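Local coordinates for mucus binding protein (Lactobacillus reuteri, PDB 3I57), which probably mediates adhesion of the bacterium to mucus from the cell wall, this chain being one repeat that also binds immunoglobulins, at residues W138-S150 and A161-P175. Residues are numbered along the deposited sequence; the frame is centred on the assembly and turned at random.
Sequences WNEASQSYKALTS and AVVKRSSNSDAEQGP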
# COMPACT_ATOMS: atom_id res chain seq x y z
N TRP A 138 -4.90 -10.68 -0.72
CA TRP A 138 -4.81 -11.39 0.56
C TRP A 138 -4.15 -12.75 0.36
O TRP A 138 -4.48 -13.50 -0.59
CB TRP A 138 -6.20 -11.55 1.18
CG TRP A 138 -6.83 -10.22 1.60
CD1 TRP A 138 -7.89 -9.58 1.00
CD2 TRP A 138 -6.40 -9.37 2.67
NE1 TRP A 138 -8.15 -8.41 1.65
CE2 TRP A 138 -7.26 -8.25 2.68
CE3 TRP A 138 -5.37 -9.44 3.62
CZ2 TRP A 138 -7.12 -7.21 3.61
CZ3 TRP A 138 -5.23 -8.41 4.54
CH2 TRP A 138 -6.11 -7.31 4.53
N ASN A 139 -3.19 -13.06 1.21
CA ASN A 139 -2.39 -14.27 1.04
C ASN A 139 -3.19 -15.55 1.29
O ASN A 139 -2.91 -16.60 0.69
CB ASN A 139 -1.19 -14.28 1.98
CG ASN A 139 -0.15 -13.24 1.62
OD1 ASN A 139 0.39 -12.54 2.50
ND2 ASN A 139 0.13 -13.11 0.34
N GLU A 140 -4.18 -15.47 2.18
CA GLU A 140 -4.97 -16.66 2.53
C GLU A 140 -6.37 -16.53 1.92
O GLU A 140 -7.03 -15.52 2.14
CB GLU A 140 -5.05 -16.82 4.05
CG GLU A 140 -3.72 -16.69 4.80
CD GLU A 140 -3.30 -15.24 5.07
OE1 GLU A 140 -4.09 -14.30 4.78
OE2 GLU A 140 -2.20 -15.04 5.61
N ALA A 141 -6.84 -17.53 1.17
CA ALA A 141 -8.13 -17.37 0.49
C ALA A 141 -9.24 -17.48 1.52
O ALA A 141 -10.32 -16.88 1.37
CB ALA A 141 -8.32 -18.41 -0.63
N SER A 142 -8.98 -18.24 2.56
CA SER A 142 -9.89 -18.26 3.71
C SER A 142 -9.20 -18.67 5.00
O SER A 142 -8.12 -19.27 4.98
CB SER A 142 -11.11 -19.13 3.43
OG SER A 142 -10.73 -20.47 3.25
N GLN A 143 -9.81 -18.34 6.13
CA GLN A 143 -9.29 -18.76 7.42
C GLN A 143 -10.42 -19.33 8.27
O GLN A 143 -11.54 -18.81 8.26
CB GLN A 143 -8.65 -17.59 8.17
CG GLN A 143 -7.36 -17.03 7.54
CD GLN A 143 -6.16 -17.96 7.79
OE1 GLN A 143 -5.93 -18.93 7.04
NE2 GLN A 143 -5.40 -17.69 8.84
N SER A 144 -10.11 -20.39 9.03
CA SER A 144 -11.14 -21.02 9.87
C SER A 144 -11.06 -20.54 11.32
O SER A 144 -9.96 -20.31 11.87
CB SER A 144 -11.06 -22.55 9.76
OG SER A 144 -9.76 -22.97 10.10
N TYR A 145 -12.22 -20.34 11.94
CA TYR A 145 -12.31 -19.90 13.32
C TYR A 145 -12.09 -21.10 14.18
O TYR A 145 -12.33 -22.21 13.72
CB TYR A 145 -13.71 -19.30 13.60
CG TYR A 145 -13.91 -18.01 12.84
CD1 TYR A 145 -13.44 -16.81 13.35
CD2 TYR A 145 -14.53 -18.00 11.59
CE1 TYR A 145 -13.59 -15.62 12.66
CE2 TYR A 145 -14.71 -16.78 10.88
CZ TYR A 145 -14.22 -15.61 11.44
OH TYR A 145 -14.37 -14.41 10.76
N LYS A 146 -11.59 -20.89 15.39
CA LYS A 146 -11.51 -21.95 16.39
C LYS A 146 -12.94 -22.50 16.59
O LYS A 146 -13.90 -21.74 16.53
CB LYS A 146 -11.01 -21.36 17.70
CG LYS A 146 -10.64 -22.42 18.74
CD LYS A 146 -10.41 -21.79 20.11
CE LYS A 146 -10.18 -22.89 21.15
NZ LYS A 146 -9.24 -23.94 20.65
N ALA A 147 -13.07 -23.80 16.83
CA ALA A 147 -14.38 -24.37 17.16
C ALA A 147 -14.95 -23.80 18.45
O ALA A 147 -14.26 -23.71 19.47
CB ALA A 147 -14.32 -25.91 17.22
N LEU A 148 -16.23 -23.43 18.41
CA LEU A 148 -16.90 -22.91 19.59
C LEU A 148 -17.93 -23.90 20.09
O LEU A 148 -18.85 -24.26 19.38
CB LEU A 148 -17.57 -21.58 19.27
CG LEU A 148 -16.62 -20.50 18.75
CD1 LEU A 148 -17.35 -19.18 18.55
CD2 LEU A 148 -15.42 -20.33 19.70
N THR A 149 -17.74 -24.37 21.32
CA THR A 149 -18.64 -25.37 21.87
C THR A 149 -19.79 -24.67 22.55
O THR A 149 -19.58 -23.81 23.42
CB THR A 149 -17.94 -26.26 22.89
OG1 THR A 149 -16.81 -26.89 22.26
CG2 THR A 149 -18.90 -27.36 23.40
N SER A 150 -20.99 -25.01 22.14
CA SER A 150 -22.16 -24.42 22.76
C SER A 150 -22.25 -24.94 24.21
O SER A 150 -21.98 -26.12 24.48
CB SER A 150 -23.43 -24.78 21.96
OG SER A 150 -23.32 -24.31 20.61
N ALA A 161 -24.02 -28.25 18.31
CA ALA A 161 -23.23 -28.51 19.48
C ALA A 161 -21.88 -27.81 19.46
O ALA A 161 -21.43 -27.30 20.47
CB ALA A 161 -23.08 -30.03 19.72
N VAL A 162 -21.25 -27.80 18.28
CA VAL A 162 -19.95 -27.18 18.11
C VAL A 162 -20.02 -26.39 16.82
O VAL A 162 -20.34 -26.94 15.76
CB VAL A 162 -18.81 -28.24 18.05
CG1 VAL A 162 -17.52 -27.62 17.63
CG2 VAL A 162 -18.63 -28.87 19.43
N VAL A 163 -19.76 -25.09 16.91
CA VAL A 163 -19.84 -24.21 15.74
C VAL A 163 -18.46 -24.02 15.13
O VAL A 163 -17.58 -23.47 15.76
CB VAL A 163 -20.46 -22.86 16.13
CG1 VAL A 163 -20.43 -21.90 14.97
CG2 VAL A 163 -21.88 -23.08 16.62
N LYS A 164 -18.30 -24.53 13.92
CA LYS A 164 -17.08 -24.40 13.13
C LYS A 164 -17.42 -23.67 11.85
O LYS A 164 -18.22 -24.14 11.03
CB LYS A 164 -16.51 -25.79 12.81
CG LYS A 164 -16.13 -26.60 14.06
CD LYS A 164 -15.52 -27.94 13.65
CE LYS A 164 -15.21 -28.83 14.85
NZ LYS A 164 -16.12 -30.01 14.95
N ARG A 165 -16.83 -22.50 11.68
CA ARG A 165 -17.06 -21.75 10.43
C ARG A 165 -15.75 -21.14 9.96
O ARG A 165 -14.77 -21.13 10.71
CB ARG A 165 -18.05 -20.59 10.67
CG ARG A 165 -19.44 -21.01 11.18
CD ARG A 165 -20.26 -21.70 10.07
NE ARG A 165 -21.65 -21.83 10.53
CZ ARG A 165 -22.07 -22.82 11.33
NH1 ARG A 165 -21.23 -23.77 11.71
NH2 ARG A 165 -23.33 -22.85 11.74
N SER A 166 -15.75 -20.60 8.75
CA SER A 166 -14.58 -19.98 8.15
C SER A 166 -15.01 -18.67 7.52
O SER A 166 -16.21 -18.47 7.25
CB SER A 166 -14.01 -20.87 7.05
OG SER A 166 -13.42 -21.99 7.68
N SER A 167 -14.05 -17.79 7.28
CA SER A 167 -14.32 -16.59 6.48
C SER A 167 -13.40 -16.55 5.26
O SER A 167 -12.25 -16.98 5.31
CB SER A 167 -14.11 -15.30 7.28
OG SER A 167 -15.14 -15.05 8.23
N ASN A 168 -13.92 -16.02 4.17
CA ASN A 168 -13.14 -15.79 2.95
C ASN A 168 -12.42 -14.46 3.07
O ASN A 168 -12.85 -13.61 3.81
CB ASN A 168 -14.06 -15.79 1.74
CG ASN A 168 -14.70 -17.14 1.51
OD1 ASN A 168 -14.10 -18.17 1.80
ND2 ASN A 168 -15.94 -17.15 0.98
N SER A 169 -11.31 -14.29 2.34
CA SER A 169 -10.48 -13.09 2.51
C SER A 169 -11.15 -11.81 1.99
O SER A 169 -10.72 -10.71 2.36
CB SER A 169 -9.12 -13.28 1.84
OG SER A 169 -9.29 -13.37 0.42
N ASP A 170 -12.22 -11.95 1.18
CA ASP A 170 -13.00 -10.80 0.71
C ASP A 170 -14.02 -10.29 1.73
O ASP A 170 -14.63 -9.24 1.53
CB ASP A 170 -13.65 -11.03 -0.66
CG ASP A 170 -14.61 -12.23 -0.70
OD1 ASP A 170 -14.70 -13.01 0.27
OD2 ASP A 170 -15.29 -12.37 -1.71
N ALA A 171 -14.21 -11.02 2.83
CA ALA A 171 -15.22 -10.60 3.80
C ALA A 171 -14.76 -9.40 4.60
O ALA A 171 -13.58 -9.30 4.97
CB ALA A 171 -15.59 -11.75 4.78
N GLU A 172 -15.69 -8.48 4.84
CA GLU A 172 -15.38 -7.30 5.64
C GLU A 172 -15.74 -7.55 7.11
O GLU A 172 -15.23 -6.87 8.00
CB GLU A 172 -16.09 -6.08 5.10
CG GLU A 172 -15.63 -4.75 5.75
CD GLU A 172 -14.15 -4.43 5.48
OE1 GLU A 172 -13.52 -5.08 4.60
OE2 GLU A 172 -13.62 -3.50 6.15
N GLN A 173 -16.62 -8.51 7.38
CA GLN A 173 -16.86 -8.89 8.78
C GLN A 173 -17.01 -10.38 8.84
O GLN A 173 -17.38 -11.00 7.83
CB GLN A 173 -18.11 -8.22 9.32
CG GLN A 173 -19.38 -8.64 8.57
CD GLN A 173 -20.51 -7.64 8.77
OE1 GLN A 173 -20.40 -6.48 8.34
NE2 GLN A 173 -21.59 -8.07 9.43
N GLY A 174 -16.72 -10.95 10.00
CA GLY A 174 -16.92 -12.39 10.22
C GLY A 174 -18.39 -12.70 10.40
O GLY A 174 -19.22 -11.79 10.39
N PRO A 175 -18.75 -13.98 10.55
CA PRO A 175 -20.17 -14.34 10.58
C PRO A 175 -20.77 -14.09 11.94
O PRO A 175 -20.07 -14.19 12.94
CB PRO A 175 -20.16 -15.85 10.33
CG PRO A 175 -18.86 -16.31 10.94
CD PRO A 175 -17.87 -15.17 10.61
O HOH W 1 -7.14 -14.25 -1.14
O HOH W 2 -10.58 -21.88 5.81
O HOH W 3 -13.92 -23.90 11.97
O HOH W 4 -15.93 -21.50 14.76
O HOH W 5 -22.52 -28.11 23.08
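Tyr145 and Ser167 join hydroxyls at 2.7 Å between Tyr145 OH and Ser167 OG, a hydrogen bond lying in the plane of the phenol ring. It lies on the Gln143 and Ser167 face of a small antiparallel sheet in the Muc B2-like part of this beta-grasp repeat, where strands 142-144 and 148-149 pair in succession along one edge of strand 162-168. Gln143 and Ser167 form the hydrogen-bonded pair of the first strand pairing, Gln143 N to Ser167 O and Ser167 N to Gln143 O both 2.9 Å. Tyr145 N continues the series to Arg165 O with a nearly straight N-H...O angle of 168°. Beyond Tyr145 the register slips by one residue, and pairing resumes with Leu148 and Val163 bonded both ways, Val163 N reaching Leu148 O at 2.8 Å. Water 3 spans the break, donating to Tyr145 O and Arg165 O.

With CG anti to its carbonyl carbon (chi1 -68°), the Tyr145 ring reaches along strand 162-168, its edge passing Arg165 O, and ends beside Ser167 and Gly174. Tyr145 CE2 meets Pro175 CD at 3.6 Å, so the ring bridges the strand and the returning chain; Leu96 and Val118 touch it from the neighbouring sheet. A phenylalanine for Tyr145 would probably leave the buried Ser167 hydroxyl without this partner and open a small gap beside Gly174 CA. Ala147 CB rests against both Val162 CG1 and Lys164 CG on the side facing away from Leu148 and Val163.

At the far end, the type I turn from Asn168 to Ala171 begins as the strand leaves Ser142. Ser169 N bonds to Ala141 O from above the carbonyl plane, and Trp138 CB lies 3.5 Å from Ser169 CB. Water 1 links Trp138 O to Ser169 OG, at 2.8 Å from each.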